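Local atomic coordinates of cysteine synthase 3 (Entamoeba histolytica, PDB entry 6KR5), a protein that probably catalyses, as an O-acetylserine sulfhydrylase, the pyridoxal-phosphate-dependent replacement of the acetoxy group of O-acetylserine by sulfide, giving cysteine and acetate. Residues 174-177 / 178-182; 61-64 / 65-69; 289-292 / 293-296. All coordinates share one frame; numbering follows the deposited sequence.

Interaction 1 of 3, residues 174-177 / 178-182; sequences NEIW and EDTNG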
loop_
_atom_site.group_PDB
_atom_site.type_symbol
_atom_site.label_atom_id
_atom_site.label_comp_id
_atom_site.label_asym_id
_atom_site.label_seq_id
_atom_site.Cartn_x
_atom_site.Cartn_y
_atom_site.Cartn_z
ATOM N N ASN B 174 -14.462 4.450 15.478
ATOM C CA ASN B 174 -15.707 3.776 15.125
ATOM C C ASN B 174 -15.437 2.454 14.425
ATOM O O ASN B 174 -16.133 1.460 14.669
ATOM C CB ASN B 174 -16.576 4.654 14.231
ATOM C CG ASN B 174 -17.920 4.009 13.940
ATOM O OD1 ASN B 174 -18.667 3.693 14.868
ATOM N ND2 ASN B 174 -18.223 3.787 12.661
ATOM N N GLU B 175 -14.437 2.429 13.540
ATOM C CA GLU B 175 -14.064 1.181 12.887
ATOM C C GLU B 175 -13.654 0.126 13.906
ATOM O O GLU B 175 -14.047 -1.039 13.787
ATOM C CB GLU B 175 -12.932 1.430 11.892
ATOM C CG GLU B 175 -13.356 2.287 10.711
ATOM C CD GLU B 175 -12.184 2.923 9.993
ATOM O OE1 GLU B 175 -11.098 2.305 9.970
ATOM O OE2 GLU B 175 -12.355 4.025 9.437
ATOM N N ILE B 176 -12.854 0.504 14.906
ATOM C CA ILE B 176 -12.480 -0.457 15.947
ATOM C C ILE B 176 -13.710 -0.902 16.725
ATOM O O ILE B 176 -13.881 -2.093 17.022
ATOM C CB ILE B 176 -11.419 0.144 16.882
ATOM C CG1 ILE B 176 -10.116 0.378 16.110
ATOM C CG2 ILE B 176 -11.186 -0.786 18.081
ATOM C CD1 ILE B 176 -9.176 1.336 16.805
ATOM N N TRP B 177 -14.580 0.049 17.069
ATOM C CA TRP B 177 -15.785 -0.286 17.820
ATOM C C TRP B 177 -16.645 -1.279 17.052
ATOM O O TRP B 177 -17.071 -2.302 17.595
ATOM C CB TRP B 177 -16.572 0.981 18.131
ATOM C CG TRP B 177 -17.731 0.706 19.030
ATOM C CD1 TRP B 177 -19.054 0.732 18.696
ATOM C CD2 TRP B 177 -17.666 0.324 20.406
ATOM N NE1 TRP B 177 -19.824 0.405 19.796
ATOM C CE2 TRP B 177 -18.991 0.155 20.856
ATOM C CE3 TRP B 177 -16.614 0.128 21.309
ATOM C CZ2 TRP B 177 -19.289 -0.207 22.172
ATOM C CZ3 TRP B 177 -16.911 -0.239 22.610
ATOM C CH2 TRP B 177 -18.239 -0.401 23.030
ATOM N N GLU B 178 -16.895 -0.999 15.775
ATOM C CA GLU B 178 -17.755 -1.870 14.981
ATOM C C GLU B 178 -17.087 -3.215 14.704
ATOM O O GLU B 178 -17.715 -4.271 14.842
ATOM C CB GLU B 178 -18.127 -1.179 13.667
ATOM C CG GLU B 178 -19.084 -0.002 13.807
ATOM C CD GLU B 178 -20.507 -0.433 14.106
ATOM O OE1 GLU B 178 -20.911 -1.521 13.646
ATOM O OE2 GLU B 178 -21.228 0.326 14.789
ATOM N N ASP B 179 -15.815 -3.199 14.296
ATOM C CA ASP B 179 -15.154 -4.447 13.923
ATOM C C ASP B 179 -15.044 -5.406 15.109
ATOM O O ASP B 179 -15.154 -6.627 14.933
ATOM C CB ASP B 179 -13.771 -4.162 13.325
ATOM C CG ASP B 179 -13.847 -3.523 11.947
ATOM O OD1 ASP B 179 -14.945 -3.484 11.353
ATOM O OD2 ASP B 179 -12.799 -3.070 11.448
ATOM N N THR B 180 -14.820 -4.883 16.324
ATOM C CA THR B 180 -14.720 -5.748 17.498
ATOM C C THR B 180 -16.057 -5.965 18.189
ATOM O O THR B 180 -16.085 -6.624 19.228
ATOM C CB THR B 180 -13.714 -5.208 18.534
ATOM O OG1 THR B 180 -14.198 -3.982 19.101
ATOM C CG2 THR B 180 -12.327 -4.992 17.913
ATOM N N ASN B 181 -17.151 -5.468 17.625
ATOM C CA ASN B 181 -18.490 -5.599 18.265
ATOM C C ASN B 181 -18.421 -5.101 19.711
ATOM O O ASN B 181 -19.005 -5.736 20.575
ATOM C CB ASN B 181 -19.070 -7.010 18.172
ATOM C CG ASN B 181 -18.999 -7.563 16.774
ATOM O OD1 ASN B 181 -18.503 -8.658 16.566
ATOM N ND2 ASN B 181 -19.516 -6.824 15.817
ATOM N N GLY B 182 -17.707 -4.011 19.946
ATOM C CA GLY B 182 -17.606 -3.459 21.281
ATOM C C GLY B 182 -16.712 -4.213 22.240
ATOM O O GLY B 182 -16.685 -3.859 23.423
#

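Interaction 2 of 3, residues 61-64 / 65-69; sequences VGFN and IIYQA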
loop_
_atom_site.group_PDB
_atom_site.type_symbol
_atom_site.label_atom_id
_atom_site.label_comp_id
_atom_site.label_asym_id
_atom_site.label_seq_id
_atom_site.Cartn_x
_atom_site.Cartn_y
_atom_site.Cartn_z
ATOM N N VAL B 61 -5.392 12.168 8.368
ATOM C CA VAL B 61 -5.061 13.438 9.001
ATOM C C VAL B 61 -4.994 14.543 7.959
ATOM O O VAL B 61 -5.580 15.617 8.134
ATOM C CB VAL B 61 -3.736 13.314 9.771
ATOM C CG1 VAL B 61 -3.269 14.687 10.281
ATOM C CG2 VAL B 61 -3.866 12.283 10.907
ATOM N N GLY B 62 -4.261 14.305 6.870
ATOM C CA GLY B 62 -4.177 15.318 5.829
ATOM C C GLY B 62 -5.533 15.609 5.224
ATOM O O GLY B 62 -5.879 16.771 4.967
ATOM N N PHE B 63 -6.327 14.560 5.015
ATOM C CA PHE B 63 -7.673 14.744 4.493
ATOM C C PHE B 63 -8.512 15.601 5.427
ATOM O O PHE B 63 -9.125 16.582 4.994
ATOM C CB PHE B 63 -8.357 13.397 4.284
ATOM C CG PHE B 63 -9.821 13.531 3.995
ATOM C CD1 PHE B 63 -10.247 13.915 2.732
ATOM C CD2 PHE B 63 -10.765 13.323 4.983
ATOM C CE1 PHE B 63 -11.595 14.056 2.453
ATOM C CE2 PHE B 63 -12.114 13.474 4.709
ATOM C CZ PHE B 63 -12.525 13.845 3.451
ATOM N N ASN B 64 -8.585 15.238 6.711
ATOM C CA ASN B 64 -9.505 15.976 7.574
ATOM C C ASN B 64 -9.019 17.387 7.882
ATOM O O ASN B 64 -9.846 18.296 8.034
ATOM C CB ASN B 64 -9.777 15.235 8.882
ATOM C CG ASN B 64 -11.077 15.691 9.504
ATOM O OD1 ASN B 64 -12.134 15.602 8.862
ATOM N ND2 ASN B 64 -11.012 16.238 10.718
ATOM N N ILE B 65 -7.706 17.601 8.007
ATOM C CA ILE B 65 -7.204 18.963 8.214
ATOM C C ILE B 65 -7.647 19.867 7.068
ATOM O O ILE B 65 -8.152 20.973 7.286
ATOM C CB ILE B 65 -5.671 18.943 8.371
ATOM C CG1 ILE B 65 -5.305 18.489 9.791
ATOM C CG2 ILE B 65 -5.069 20.306 8.051
ATOM C CD1 ILE B 65 -3.850 18.228 9.987
ATOM N N ILE B 66 -7.514 19.390 5.834
ATOM C CA ILE B 66 -7.863 20.219 4.687
ATOM C C ILE B 66 -9.375 20.307 4.511
ATOM O O ILE B 66 -9.917 21.394 4.273
ATOM C CB ILE B 66 -7.163 19.674 3.434
ATOM C CG1 ILE B 66 -5.655 19.871 3.576
ATOM C CG2 ILE B 66 -7.663 20.388 2.193
ATOM C CD1 ILE B 66 -4.843 19.070 2.573
ATOM N N TYR B 67 -10.077 19.178 4.644
ATOM C CA TYR B 67 -11.526 19.159 4.462
ATOM C C TYR B 67 -12.210 20.092 5.446
ATOM O O TYR B 67 -13.067 20.899 5.066
ATOM C CB TYR B 67 -12.041 17.735 4.637
ATOM C CG TYR B 67 -13.484 17.503 4.258
ATOM C CD1 TYR B 67 -14.057 18.160 3.178
ATOM C CD2 TYR B 67 -14.256 16.592 4.956
ATOM C CE1 TYR B 67 -15.372 17.926 2.822
ATOM C CE2 TYR B 67 -15.570 16.352 4.613
ATOM C CZ TYR B 67 -16.125 17.021 3.547
ATOM O OH TYR B 67 -17.436 16.779 3.200
ATOM N N GLN B 68 -11.849 19.989 6.723
ATOM C CA GLN B 68 -12.514 20.830 7.711
ATOM C C GLN B 68 -12.182 22.297 7.491
ATOM O O GLN B 68 -13.046 23.170 7.668
ATOM C CB GLN B 68 -12.126 20.404 9.123
ATOM C CG GLN B 68 -13.044 21.027 10.184
ATOM C CD GLN B 68 -14.467 20.501 10.086
ATOM O OE1 GLN B 68 -14.689 19.296 10.038
ATOM N NE2 GLN B 68 -15.438 21.407 10.046
ATOM N N ALA B 69 -10.938 22.594 7.096
ATOM C CA ALA B 69 -10.568 23.988 6.857
ATOM C C ALA B 69 -11.367 24.571 5.704
ATOM O O ALA B 69 -11.784 25.735 5.758
ATOM C CB ALA B 69 -9.068 24.115 6.588
HETATM O O HOH W 1 -13.168 17.718 11.939
#

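Interaction 3 of 3, residues 289-292 / 293-296; sequences LKEA and GKVE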
loop_
_atom_site.group_PDB
_atom_site.type_symbol
_atom_site.label_atom_id
_atom_site.label_comp_id
_atom_site.label_asym_id
_atom_site.label_seq_id
_atom_site.Cartn_x
_atom_site.Cartn_y
_atom_site.Cartn_z
ATOM N N LEU B 289 2.354 -6.726 22.774
ATOM C CA LEU B 289 2.657 -8.090 23.196
ATOM C C LEU B 289 3.061 -8.130 24.663
ATOM O O LEU B 289 2.718 -9.078 25.382
ATOM C CB LEU B 289 3.756 -8.695 22.316
ATOM C CG LEU B 289 3.415 -8.960 20.841
ATOM C CD1 LEU B 289 4.594 -9.604 20.114
ATOM C CD2 LEU B 289 2.162 -9.824 20.691
ATOM N N LYS B 290 3.803 -7.125 25.124
ATOM C CA LYS B 290 4.084 -7.024 26.556
ATOM C C LYS B 290 2.797 -6.833 27.339
ATOM O O LYS B 290 2.610 -7.438 28.404
ATOM C CB LYS B 290 5.059 -5.880 26.824
ATOM C CG LYS B 290 6.415 -6.115 26.206
ATOM C CD LYS B 290 7.404 -5.041 26.602
ATOM C CE LYS B 290 8.784 -5.405 26.098
ATOM N NZ LYS B 290 9.811 -4.376 26.404
ATOM N N GLU B 291 1.895 -6.000 26.825
ATOM C CA GLU B 291 0.596 -5.833 27.463
ATOM C C GLU B 291 -0.148 -7.162 27.542
ATOM O O GLU B 291 -0.747 -7.492 28.574
ATOM C CB GLU B 291 -0.213 -4.794 26.688
ATOM C CG GLU B 291 -1.410 -4.266 27.434
ATOM C CD GLU B 291 -1.028 -3.308 28.545
ATOM O OE1 GLU B 291 0.111 -2.778 28.545
ATOM O OE2 GLU B 291 -1.879 -3.092 29.426
ATOM N N ALA B 292 -0.093 -7.954 26.468
ATOM C CA ALA B 292 -0.767 -9.244 26.404
ATOM C C ALA B 292 -0.164 -10.273 27.351
ATOM O O ALA B 292 -0.778 -11.324 27.570
ATOM C CB ALA B 292 -0.728 -9.775 24.966
ATOM N N GLY B 293 1.015 -10.010 27.900
ATOM C CA GLY B 293 1.638 -10.900 28.854
ATOM C C GLY B 293 1.317 -10.629 30.306
ATOM O O GLY B 293 1.737 -11.404 31.171
ATOM N N LYS B 294 0.589 -9.558 30.607
ATOM C CA LYS B 294 0.274 -9.215 31.988
ATOM C C LYS B 294 -0.898 -10.046 32.481
ATOM O O LYS B 294 -1.848 -10.304 31.740
ATOM C CB LYS B 294 -0.045 -7.728 32.108
ATOM C CG LYS B 294 1.103 -6.837 31.652
ATOM C CD LYS B 294 0.763 -5.364 31.763
ATOM C CE LYS B 294 1.950 -4.514 31.354
ATOM N NZ LYS B 294 1.607 -3.075 31.292
ATOM N N VAL B 295 -0.821 -10.476 33.745
ATOM C CA VAL B 295 -1.798 -11.437 34.240
ATOM C C VAL B 295 -3.196 -10.835 34.254
ATOM O O VAL B 295 -4.177 -11.530 33.960
ATOM C CB VAL B 295 -1.389 -11.959 35.631
ATOM C CG1 VAL B 295 -2.431 -12.934 36.155
ATOM C CG2 VAL B 295 -0.030 -12.628 35.563
ATOM N N GLU B 296 -3.320 -9.537 34.541
ATOM C CA GLU B 296 -4.650 -8.943 34.599
ATOM C C GLU B 296 -5.277 -8.768 33.222
ATOM O O GLU B 296 -6.453 -8.387 33.138
ATOM C CB GLU B 296 -4.599 -7.598 35.330
ATOM C CG GLU B 296 -3.972 -6.467 34.534
ATOM C CD GLU B 296 -2.468 -6.385 34.712
ATOM O OE1 GLU B 296 -1.872 -7.354 35.228
ATOM O OE2 GLU B 296 -1.883 -5.337 34.348
#

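Interaction 1 of 3, residues 174-177 / 178-182
A Schellman motif finishes helix 169-179, and the indole of W177 lies against the glycine that completes it. CA of G182 sits over one face of the ring, 3.5 Å from the centroid of the W177 six-membered ring and 8° off the ring normal, which makes this a CH-pi contact. In W177, CG lies trans to the backbone nitrogen (chi1 -173°), beside the carbonyl carbon; the indole stands out from the helix and G182 comes over it. The return is made by N181, whose phi is positive. G182 N then reaches back to W177 O at 3.0 Å, in the carbonyl plane, while N181 N bonds to E178 O at 3.1 Å; these are the six-to-one and five-to-two bonds by which the Schellman motif is defined. With phi also positive at G182, glycine suits the position. One residue before W177, I176 O is gripped twice by T180, from its N at 3.0 Å and from its OG1 at 2.8 Å, the two donors coming from opposite faces of the carbonyl plane. That hydroxyl also takes the N-H of V184, tying the helix end to the chain that follows. Ordinary helical bonds precede this, E178 N to N174 O and D179 N to E175 O, each 2.8 Å. The side chains of N174 and E178 run side by side, OD1 of N174 coming 3.9 Å from CG of E178. E175 turns away, its carboxylate held by K47 and R60, and P9 and K11 of the second subunit pack on E175 and E178.

Interaction 2 of 3, residues 61-64 / 65-69
With CG trans to the backbone nitrogen in both residues (chi1 169° in F63, -170° in Y67), the two rings leave helix 58-72 in the same direction, one turn apart. They lie side by side with planes 32° apart and centroids of the F63 and Y67 rings separated by 5.1 Å, an oblique pairing. CZ of F63 makes the closest touch, 3.6 Å from CD2 of Y67, and CB of Y67 stands over the F63 face, 4.2 Å from its centroid, in a CH-pi contact. Beneath the rings, Y67 N donates to F63 O in one of the four i to i+4 backbone bonds of this contact. On another flank V61 and I65 also lie side by side, pointing the same way, CG1 of V61 meeting CD1 of I65 at 3.6 Å; the side chain of V61 is about 6 Å from the bound pyridoxal phosphate. Such i to i+4 pairs run along a helix whose flanks meet helix 88-100 (I66 on L93, A96 and F100) and helix 163-167 (N64 on A167), while F63 packs on I6 of the second subunit. The polar flank carries N64 and Q68, joined through one water: ND2 of N64 donates to it at 2.9 Å, and the water donates to OE1 of Q68, also at 2.9 Å. N64 ND2 also donates to D164 O, and Q68 NE2 reaches D72 OD1. The partners fix which end of each amide is the nitrogen: in N64 two acceptors meet ND2, and in Q68 OE1 accepts while NE2 donates.

Interaction 3 of 3, residues 289-292 / 293-296
G293, K294 and E291 carry this contact, near the C-terminal end of helix 279-292, before strand 301-306. G293 N donates to K290 O over 3.1 Å in a bent bond (N-H to acceptor 145°). K294 N follows with a straighter one, 3.2 Å to E291 O. Both span three residues, i to i+3, so the chain tightens here relative to the i to i+4 spacing of an alpha helix. Side-chain ends then meet over the same turn. The E291 chain folds at chi2 (74°) toward the loop, while K294 stays extended beyond CG and crosses it, bringing NZ to OE1 of E291 at 3.1 Å in a salt bridge that approaches from above the carboxylate plane. Neither charge depends on this pair alone: OE2 of E291 is engaged by K212, and NZ of K294 also bridges to E253, whose OE1 comes close to OE1 of E291. Two carboxylates and two lysine ammonium groups thus gather in one cluster, and the lysines would be expected to offset the repulsion between the acids and favour their ionised forms.

In the fold
From the N terminus the order is interaction 2, interaction 1, interaction 3. Each is local to a helix or its end, so they run in series; none closes a long loop, nests or crosses. Interaction 2 lies on the helix after strand 43-48 and packs against helix 88-100 and strand 154-156 of the four-stranded sheet. Interaction 1 leans on strands 26-28 and 43-48 of the six-stranded sheet, and the E175–R60 salt bridge joins it to the helix of interaction 2; both meet the second subunit. Interaction 3 precedes strand 301-306, and its salt bridges to K212 and E253 tie it to strands 212-218 and 253-257 of that larger sheet, across the chain's centre from interaction 2.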